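Local structure of tissue factor pathway inhibitor 2 (Homo sapiens, 1ZR0) at residues B[47-51]-B[52-56]. The protein inhibits trypsin, plasmin and the factor VIIa/tissue factor complex through its Kunitz domains, the first of which makes up this chain, and may regulate plasmin-mediated matrix remodelling. Numbering follows the deposited sequence.
Sequences NNFYT and WEACD
Phe49 lays one face of its ring against Cys55 in the first turn of helix 52-58, an apolar contact built from backbone and side chain alike. Cys55 CA sits over that face, 3.8 Å from the ring centroid and 17° off the normal, a CH-pi contact. Nearer the rim, Cys55 CB comes within 3.5 Å of Phe49 CD2. The sulfur, turned anti to the Cys55 backbone N, meets the same side of the ring obliquely, with SG 4.3 Å from the centroid of the Phe49 ring. Alongside, Ala54 CB packs 4.2 Å from Phe49 CB. With the ring cut back to an alanine at Phe49, Cys55 CA and SG lose their aromatic partner, and a gap is likely to open beside the disulfide.

The polar part belongs to Thr51, the N-cap of the helix. Its chi1 of 69° tucks OG1 between the backbone N and the carbonyl carbon, from where it accepts a hydrogen bond from Ala54 N at 3.1 Å, bent to 158°. One residue further on, Cys55 N donates to Thr51 O, but at 3.3 Å this first helical bond is weak. Inside the first turn, Asp56 N donates to Trp52 O, and Asp56 CB lies over one face of the Trp52 ring, toward its rim.

Cys55 SG is bonded to Cys34 of strand 33-39, and Phe49 makes backbone hydrogen bonds with Tyr25 of strand 22-28. The threonine cap is a detail of this domain; the C-terminal helix, tied by a disulfide to the two-stranded antiparallel hairpin, is the hallmark of the Kunitz (BPTI) fold.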
loop_
_atom_site.group_PDB
_atom_site.type_symbol
_atom_site.label_atom_id
_atom_site.label_comp_id
_atom_site.label_asym_id
_atom_site.label_seq_id
_atom_site.Cartn_x
_atom_site.Cartn_y
_atom_site.Cartn_z
ATOM N N ASN B 47 6.916 18.750 7.518
ATOM C CA ASN B 47 6.004 19.538 6.716
ATOM C C ASN B 47 4.873 18.675 6.153
ATOM O O ASN B 47 4.845 18.381 4.982
ATOM C CB ASN B 47 6.721 20.298 5.640
ATOM C CG ASN B 47 5.898 21.387 5.008
ATOM O OD1 ASN B 47 4.822 21.734 5.447
ATOM N ND2 ASN B 47 6.478 22.017 3.976
ATOM N N ASN B 48 4.019 18.232 7.042
ATOM C CA ASN B 48 3.113 17.101 6.815
ATOM C C ASN B 48 2.043 17.170 7.913
ATOM O O ASN B 48 2.305 16.907 9.108
ATOM C CB ASN B 48 3.870 15.779 6.854
ATOM C CG ASN B 48 2.962 14.606 6.500
ATOM O OD1 ASN B 48 1.743 14.704 6.664
ATOM N ND2 ASN B 48 3.558 13.509 6.101
ATOM N N PHE B 49 0.853 17.633 7.568
ATOM C CA PHE B 49 -0.172 17.924 8.531
ATOM C C PHE B 49 -1.429 17.189 8.131
ATOM O O PHE B 49 -1.705 16.958 6.925
ATOM C CB PHE B 49 -0.479 19.432 8.541
ATOM C CG PHE B 49 0.709 20.231 8.894
ATOM C CD1 PHE B 49 1.021 20.448 10.232
ATOM C CD2 PHE B 49 1.535 20.743 7.931
ATOM C CE1 PHE B 49 2.192 21.138 10.551
ATOM C CE2 PHE B 49 2.689 21.466 8.234
ATOM C CZ PHE B 49 3.016 21.681 9.564
ATOM N N TYR B 50 -2.260 16.904 9.121
ATOM C CA TYR B 50 -3.500 16.130 8.865
ATOM C C TYR B 50 -4.638 16.940 8.232
ATOM O O TYR B 50 -5.581 16.386 7.607
ATOM C CB TYR B 50 -3.967 15.550 10.197
ATOM C CG TYR B 50 -3.179 14.399 10.643
ATOM C CD1 TYR B 50 -3.138 13.219 9.867
ATOM C CD2 TYR B 50 -2.380 14.467 11.791
ATOM C CE1 TYR B 50 -2.428 12.133 10.274
ATOM C CE2 TYR B 50 -1.639 13.366 12.213
ATOM C CZ TYR B 50 -1.650 12.205 11.437
ATOM O OH TYR B 50 -0.947 11.092 11.852
ATOM N N THR B 51 -4.592 18.256 8.380
ATOM C CA THR B 51 -5.664 19.172 8.025
ATOM C C THR B 51 -5.137 20.499 7.526
ATOM O O THR B 51 -4.015 20.878 7.891
ATOM C CB THR B 51 -6.647 19.409 9.217
ATOM O OG1 THR B 51 -5.974 20.160 10.248
ATOM C CG2 THR B 51 -7.099 18.092 9.856
ATOM N N TRP B 52 -5.905 21.223 6.706
ATOM C CA TRP B 52 -5.479 22.544 6.279
ATOM C C TRP B 52 -5.274 23.472 7.546
ATOM O O TRP B 52 -4.271 24.159 7.677
ATOM C CB TRP B 52 -6.482 23.123 5.320
ATOM C CG TRP B 52 -6.134 24.483 4.907
ATOM C CD1 TRP B 52 -5.352 24.850 3.883
ATOM C CD2 TRP B 52 -6.468 25.693 5.612
ATOM N NE1 TRP B 52 -5.204 26.215 3.882
ATOM C CE2 TRP B 52 -5.873 26.747 4.936
ATOM C CE3 TRP B 52 -7.212 25.970 6.770
ATOM C CZ2 TRP B 52 -6.023 28.107 5.333
ATOM C CZ3 TRP B 52 -7.360 27.335 7.169
ATOM C CH2 TRP B 52 -6.777 28.361 6.420
ATOM N N GLU B 53 -6.188 23.360 8.493
ATOM C CA GLU B 53 -6.145 24.191 9.738
ATOM C C GLU B 53 -4.852 24.007 10.501
ATOM O O GLU B 53 -4.227 24.980 10.941
ATOM C CB GLU B 53 -7.370 23.827 10.589
ATOM C CG GLU B 53 -7.494 24.626 11.865
ATOM C CD GLU B 53 -8.021 26.047 11.676
ATOM O OE1 GLU B 53 -8.430 26.400 10.545
ATOM O OE2 GLU B 53 -8.062 26.818 12.706
ATOM N N ALA B 54 -4.420 22.768 10.674
ATOM C CA ALA B 54 -3.203 22.446 11.375
ATOM C C ALA B 54 -1.981 23.063 10.740
ATOM O O ALA B 54 -1.131 23.709 11.441
ATOM C CB ALA B 54 -3.031 20.998 11.499
ATOM N N CYS B 55 -1.886 22.901 9.419
ATOM C CA CYS B 55 -0.882 23.575 8.620
ATOM C C CYS B 55 -0.923 25.095 8.735
ATOM O O CYS B 55 0.110 25.732 8.963
ATOM C CB CYS B 55 -0.985 23.077 7.125
ATOM S SG CYS B 55 0.409 23.577 6.141
ATOM N N ASP B 56 -2.091 25.688 8.588
ATOM C CA ASP B 56 -2.303 27.136 8.647
ATOM C C ASP B 56 -1.836 27.673 10.028
ATOM O O ASP B 56 -1.075 28.660 10.070
ATOM C CB ASP B 56 -3.768 27.406 8.463
ATOM C CG ASP B 56 -4.117 28.907 8.332
ATOM O OD1 ASP B 56 -3.563 29.689 7.523
ATOM O OD2 ASP B 56 -4.930 29.360 9.072
#